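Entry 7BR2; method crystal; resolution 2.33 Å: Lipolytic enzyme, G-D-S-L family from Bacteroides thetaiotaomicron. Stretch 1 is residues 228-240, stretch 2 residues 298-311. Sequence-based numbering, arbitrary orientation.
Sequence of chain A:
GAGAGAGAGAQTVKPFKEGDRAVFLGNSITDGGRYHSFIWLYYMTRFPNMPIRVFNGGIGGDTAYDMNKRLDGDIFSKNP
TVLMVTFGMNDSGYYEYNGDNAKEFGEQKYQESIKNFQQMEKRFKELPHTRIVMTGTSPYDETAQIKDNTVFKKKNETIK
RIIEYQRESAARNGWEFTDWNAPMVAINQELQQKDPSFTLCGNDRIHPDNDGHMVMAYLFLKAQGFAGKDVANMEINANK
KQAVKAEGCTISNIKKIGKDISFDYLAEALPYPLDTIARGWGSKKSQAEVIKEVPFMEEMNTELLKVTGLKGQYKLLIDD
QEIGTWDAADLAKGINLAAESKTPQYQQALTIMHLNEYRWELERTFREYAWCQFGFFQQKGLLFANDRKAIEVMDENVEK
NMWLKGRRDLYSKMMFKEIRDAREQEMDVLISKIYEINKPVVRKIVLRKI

Stretch 1 228-240: GKDVANMEINANK
Stretch 2, residues 298-311: EEMNTELLKVTGLK

The two stretches form a pair of neighbouring parallel β-strands, joined by a ladder of backbone hydrogen bonds and burying 1040 Å² between them. The strand through 232-237 runs beside the strand through 303-308, with 14° between their N-to-C directions and axes that approach to 4.6 Å. Each residue from Ala-232 to Asn-237 pairs in sequence with one from Glu-303 to Thr-308. CA-CA distances run from 4.5 Å, between Glu-235 CA and Lys-306 CA, to 5.4 Å, between Met-234 CA and Leu-305 CA, and phi/psi values are extended throughout.

The bonding follows the parallel pattern, in which alternate residues of each strand reach across. Leu-304 N donates to Ala-232 O (2.9 Å), and Met-234 N to Leu-304 O (3.1 Å, nearly linear). Lys-306 N donates to Met-234 O (2.9 Å), and Ile-236 N to Lys-306 O (2.8 Å). Thr-308 N donates to Ile-236 O at 2.9 Å in a weak bond. Ala-238 N to Thr-308 O (3.0 Å) extends the ladder past the paired strands. CA-H...O contacts supplement it, as from Glu-235 CA to Lys-306 O (3.0 Å) and Asn-237 CA to Thr-308 O (3.0 Å).

Before the strands, Val-231 N donates to Thr-302 O (2.8 Å). Gly-228 N donates to Glu-299 O (2.7 Å), tying the loop to the helix that precedes the second strand. Gly-228 has phi/psi 97/-6, where a CB would jam against the preceding carbonyl. One water lies 2.7 Å from Asp-230 OD1 and 2.7 Å from Glu-298 O, bridging the two stretches.

Ala-232, Met-234 and Ile-236 share a buried sheet face with Glu-303, Leu-305 and Val-307. Met-234 (chi1 p, chi2 t) brings CG to 3.6 Å from Leu-305 CD1. Ile-236 (m, p) places CD1 4.3 Å from the same Leu-305 CD1. Leu-305 is t, p, and Val-307 is t. Glu-303 OE2 is hydrogen-bonded elsewhere in the structure.

The other face carries Asn-233, Glu-235 and Asn-237, with Leu-304, Lys-306 and Thr-308 (chi1 p); it is partly exposed and mostly polar. Glu-235 (t, t, -33°) lies beside Lys-306 (t, t, m, t). Their aliphatic parts pack, CG of Glu-235 to CD of Lys-306 at 3.8 Å. A long salt bridge joins Glu-235 OE1 and Lys-306 NZ at 3.9 Å. Asn-233 OD1 (chi1 t) is 3.6 Å from Leu-304 CD2 (t, p).

At the far end, Asn-237 (chi1 t) accepts at OD1 from Lys-240 N (2.8 Å), and weakly from Asn-239 N (2.9 Å), bracing the turn. Ala-238 CB sits 3.7 Å from Gly-309 CA. An ideal CB on Gly-309 would clash with Ala-238 CB at 2.2 Å.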

# COMPACT_ATOMS: atom_id res chain seq x y z
N GLY A 228 -11.90 -6.95 -9.44
CA GLY A 228 -12.89 -7.16 -10.47
C GLY A 228 -13.65 -5.92 -10.88
O GLY A 228 -14.46 -6.00 -11.82
N LYS A 229 -13.45 -4.81 -10.20
CA LYS A 229 -14.13 -3.57 -10.55
C LYS A 229 -13.25 -2.70 -11.44
O LYS A 229 -12.07 -2.49 -11.17
CB LYS A 229 -14.55 -2.84 -9.28
CG LYS A 229 -15.62 -3.62 -8.52
CD LYS A 229 -16.13 -2.86 -7.31
CE LYS A 229 -17.11 -3.71 -6.50
NZ LYS A 229 -17.44 -3.09 -5.17
N ASP A 230 -13.86 -2.21 -12.51
CA ASP A 230 -13.14 -1.55 -13.59
C ASP A 230 -12.99 -0.07 -13.30
O ASP A 230 -13.87 0.55 -12.69
CB ASP A 230 -13.92 -1.71 -14.90
CG ASP A 230 -13.67 -3.04 -15.57
OD1 ASP A 230 -12.70 -3.72 -15.23
OD2 ASP A 230 -14.49 -3.42 -16.44
N VAL A 231 -11.89 0.50 -13.79
CA VAL A 231 -11.75 1.95 -13.77
C VAL A 231 -12.89 2.59 -14.55
O VAL A 231 -13.63 3.43 -14.03
CB VAL A 231 -10.39 2.36 -14.35
CG1 VAL A 231 -10.25 3.87 -14.36
CG2 VAL A 231 -9.24 1.68 -13.61
N ALA A 232 -13.07 2.14 -15.79
CA ALA A 232 -14.21 2.51 -16.62
C ALA A 232 -14.30 1.47 -17.73
O ALA A 232 -13.33 0.79 -18.05
CB ALA A 232 -14.07 3.92 -17.20
N ASN A 233 -15.50 1.34 -18.28
CA ASN A 233 -15.76 0.33 -19.32
C ASN A 233 -16.67 0.99 -20.35
O ASN A 233 -17.86 1.19 -20.10
CB ASN A 233 -16.39 -0.92 -18.71
CG ASN A 233 -16.25 -2.15 -19.60
OD1 ASN A 233 -15.95 -2.05 -20.78
ND2 ASN A 233 -16.48 -3.33 -19.02
N MET A 234 -16.10 1.38 -21.48
CA MET A 234 -16.87 2.03 -22.52
C MET A 234 -16.83 1.20 -23.80
O MET A 234 -15.79 0.64 -24.17
CB MET A 234 -16.37 3.45 -22.81
CG MET A 234 -15.02 3.47 -23.48
SD MET A 234 -14.13 5.00 -23.18
CE MET A 234 -12.86 4.39 -22.08
N GLU A 235 -17.99 1.11 -24.45
CA GLU A 235 -18.14 0.42 -25.72
C GLU A 235 -18.91 1.33 -26.65
O GLU A 235 -20.06 1.69 -26.36
CB GLU A 235 -18.88 -0.91 -25.57
CG GLU A 235 -18.84 -1.77 -26.82
CD GLU A 235 -19.65 -3.05 -26.70
OE1 GLU A 235 -19.74 -3.63 -25.58
OE2 GLU A 235 -20.21 -3.49 -27.72
N ILE A 236 -18.27 1.69 -27.77
CA ILE A 236 -18.85 2.53 -28.81
C ILE A 236 -19.00 1.71 -30.09
O ILE A 236 -18.02 1.13 -30.58
CB ILE A 236 -17.98 3.78 -29.07
CG1 ILE A 236 -18.03 4.74 -27.88
CG2 ILE A 236 -18.38 4.44 -30.38
CD1 ILE A 236 -16.99 4.48 -26.82
N ASN A 237 -20.21 1.68 -30.63
CA ASN A 237 -20.42 1.12 -31.96
C ASN A 237 -20.27 2.22 -33.00
O ASN A 237 -21.03 3.19 -33.01
CB ASN A 237 -21.79 0.42 -32.04
CG ASN A 237 -22.07 -0.14 -33.43
OD1 ASN A 237 -22.21 0.62 -34.39
ND2 ASN A 237 -22.06 -1.46 -33.55
N ALA A 238 -19.30 2.04 -33.90
CA ALA A 238 -18.97 3.09 -34.85
C ALA A 238 -20.08 3.33 -35.87
O ALA A 238 -20.33 4.47 -36.26
CB ALA A 238 -17.66 2.77 -35.56
N ASN A 239 -20.80 2.28 -36.26
CA ASN A 239 -21.83 2.46 -37.28
C ASN A 239 -23.12 3.06 -36.73
O ASN A 239 -23.88 3.66 -37.50
CB ASN A 239 -22.14 1.13 -37.96
CG ASN A 239 -20.90 0.44 -38.51
OD1 ASN A 239 -20.72 -0.77 -38.32
ND2 ASN A 239 -20.04 1.20 -39.19
N LYS A 240 -23.34 3.00 -35.42
CA LYS A 240 -24.57 3.52 -34.84
C LYS A 240 -24.37 4.88 -34.21
O LYS A 240 -25.33 5.65 -34.08
CB LYS A 240 -25.15 2.54 -33.83
CG LYS A 240 -25.75 1.28 -34.47
CD LYS A 240 -26.78 0.59 -33.58
CE LYS A 240 -26.14 -0.34 -32.55
NZ LYS A 240 -27.15 -1.26 -31.93
N GLU A 298 -5.70 -6.70 -14.64
CA GLU A 298 -7.01 -7.25 -14.98
C GLU A 298 -8.04 -7.01 -13.88
O GLU A 298 -9.21 -6.72 -14.16
CB GLU A 298 -6.88 -8.75 -15.28
CG GLU A 298 -5.93 -9.09 -16.41
CD GLU A 298 -4.50 -9.29 -15.93
OE1 GLU A 298 -4.06 -8.56 -15.01
OE2 GLU A 298 -3.81 -10.18 -16.48
N GLU A 299 -7.64 -7.13 -12.61
CA GLU A 299 -8.63 -7.06 -11.54
C GLU A 299 -8.87 -5.64 -11.03
O GLU A 299 -9.98 -5.34 -10.57
CB GLU A 299 -8.23 -7.96 -10.37
CG GLU A 299 -8.28 -9.43 -10.72
CD GLU A 299 -7.95 -10.36 -9.57
OE1 GLU A 299 -7.99 -9.91 -8.40
OE2 GLU A 299 -7.64 -11.54 -9.83
N MET A 300 -7.87 -4.76 -11.12
CA MET A 300 -7.97 -3.45 -10.48
C MET A 300 -7.49 -2.28 -11.32
O MET A 300 -7.63 -1.14 -10.86
CB MET A 300 -7.19 -3.43 -9.16
CG MET A 300 -7.82 -4.27 -8.08
SD MET A 300 -6.92 -4.14 -6.52
CE MET A 300 -7.77 -5.43 -5.60
N ASN A 301 -6.91 -2.49 -12.49
CA ASN A 301 -6.46 -1.38 -13.30
C ASN A 301 -6.87 -1.56 -14.75
O ASN A 301 -6.06 -1.50 -15.66
CB ASN A 301 -4.95 -1.18 -13.19
CG ASN A 301 -4.56 0.27 -13.38
OD1 ASN A 301 -5.41 1.15 -13.38
ND2 ASN A 301 -3.27 0.51 -13.60
N THR A 302 -8.18 -1.76 -14.97
CA THR A 302 -8.74 -1.91 -16.31
C THR A 302 -9.62 -0.70 -16.65
O THR A 302 -10.72 -0.55 -16.10
CB THR A 302 -9.53 -3.21 -16.42
OG1 THR A 302 -8.62 -4.32 -16.31
CG2 THR A 302 -10.25 -3.29 -17.76
N GLU A 303 -9.13 0.13 -17.57
CA GLU A 303 -9.87 1.25 -18.14
C GLU A 303 -10.12 0.89 -19.60
O GLU A 303 -9.37 1.26 -20.51
CB GLU A 303 -9.07 2.57 -18.00
CG GLU A 303 -9.82 3.81 -18.45
CD GLU A 303 -8.96 5.08 -18.46
OE1 GLU A 303 -7.72 4.99 -18.25
OE2 GLU A 303 -9.53 6.17 -18.67
N LEU A 304 -11.20 0.14 -19.83
CA LEU A 304 -11.37 -0.58 -21.09
C LEU A 304 -12.02 0.30 -22.15
O LEU A 304 -13.10 0.87 -21.93
CB LEU A 304 -12.19 -1.85 -20.88
CG LEU A 304 -12.06 -2.84 -22.04
CD1 LEU A 304 -10.66 -3.48 -22.10
CD2 LEU A 304 -13.13 -3.92 -21.96
N LEU A 305 -11.38 0.41 -23.31
CA LEU A 305 -11.96 1.07 -24.47
C LEU A 305 -12.27 0.02 -25.54
O LEU A 305 -11.35 -0.62 -26.08
CB LEU A 305 -11.05 2.16 -25.01
CG LEU A 305 -11.46 2.70 -26.38
CD1 LEU A 305 -12.82 3.38 -26.33
CD2 LEU A 305 -10.39 3.66 -26.92
N LYS A 306 -13.55 -0.14 -25.85
CA LYS A 306 -14.02 -1.07 -26.87
C LYS A 306 -14.77 -0.28 -27.93
O LYS A 306 -15.78 0.37 -27.63
CB LYS A 306 -14.93 -2.15 -26.26
CG LYS A 306 -15.12 -3.36 -27.17
CD LYS A 306 -16.12 -4.35 -26.62
CE LYS A 306 -15.52 -5.16 -25.49
NZ LYS A 306 -16.59 -5.72 -24.62
N VAL A 307 -14.32 -0.39 -29.17
CA VAL A 307 -14.95 0.28 -30.30
C VAL A 307 -15.24 -0.82 -31.31
O VAL A 307 -14.34 -1.29 -32.02
CB VAL A 307 -14.06 1.36 -30.92
CG1 VAL A 307 -14.81 2.11 -32.01
CG2 VAL A 307 -13.53 2.29 -29.84
N THR A 308 -16.49 -1.26 -31.38
CA THR A 308 -16.90 -2.25 -32.36
C THR A 308 -17.53 -1.48 -33.51
O THR A 308 -18.57 -0.85 -33.32
CB THR A 308 -17.91 -3.24 -31.78
OG1 THR A 308 -19.12 -2.54 -31.51
CG2 THR A 308 -17.39 -3.84 -30.48
N GLY A 309 -17.02 -1.70 -34.71
CA GLY A 309 -17.38 -0.91 -35.87
C GLY A 309 -16.35 -1.17 -36.93
O GLY A 309 -15.73 -2.22 -36.93
N LEU A 310 -16.19 -0.23 -37.87
CA LEU A 310 -15.34 -0.47 -39.03
C LEU A 310 -13.94 -0.95 -38.67
O LEU A 310 -13.49 -0.76 -37.53
CB LEU A 310 -15.24 0.79 -39.86
CG LEU A 310 -16.51 1.19 -40.62
CD1 LEU A 310 -15.99 2.24 -41.54
CD2 LEU A 310 -17.22 0.05 -41.41
N LYS A 311 -13.27 -1.59 -39.62
CA LYS A 311 -12.04 -2.30 -39.34
C LYS A 311 -10.91 -1.74 -40.23
O LYS A 311 -11.10 -0.82 -41.03
CB LYS A 311 -12.25 -3.81 -39.57
CG LYS A 311 -13.51 -4.39 -38.89
CD LYS A 311 -13.24 -4.97 -37.49
CE LYS A 311 -14.54 -5.26 -36.74
NZ LYS A 311 -14.34 -6.34 -35.71
O HOH W 1 -11.30 -5.13 -13.37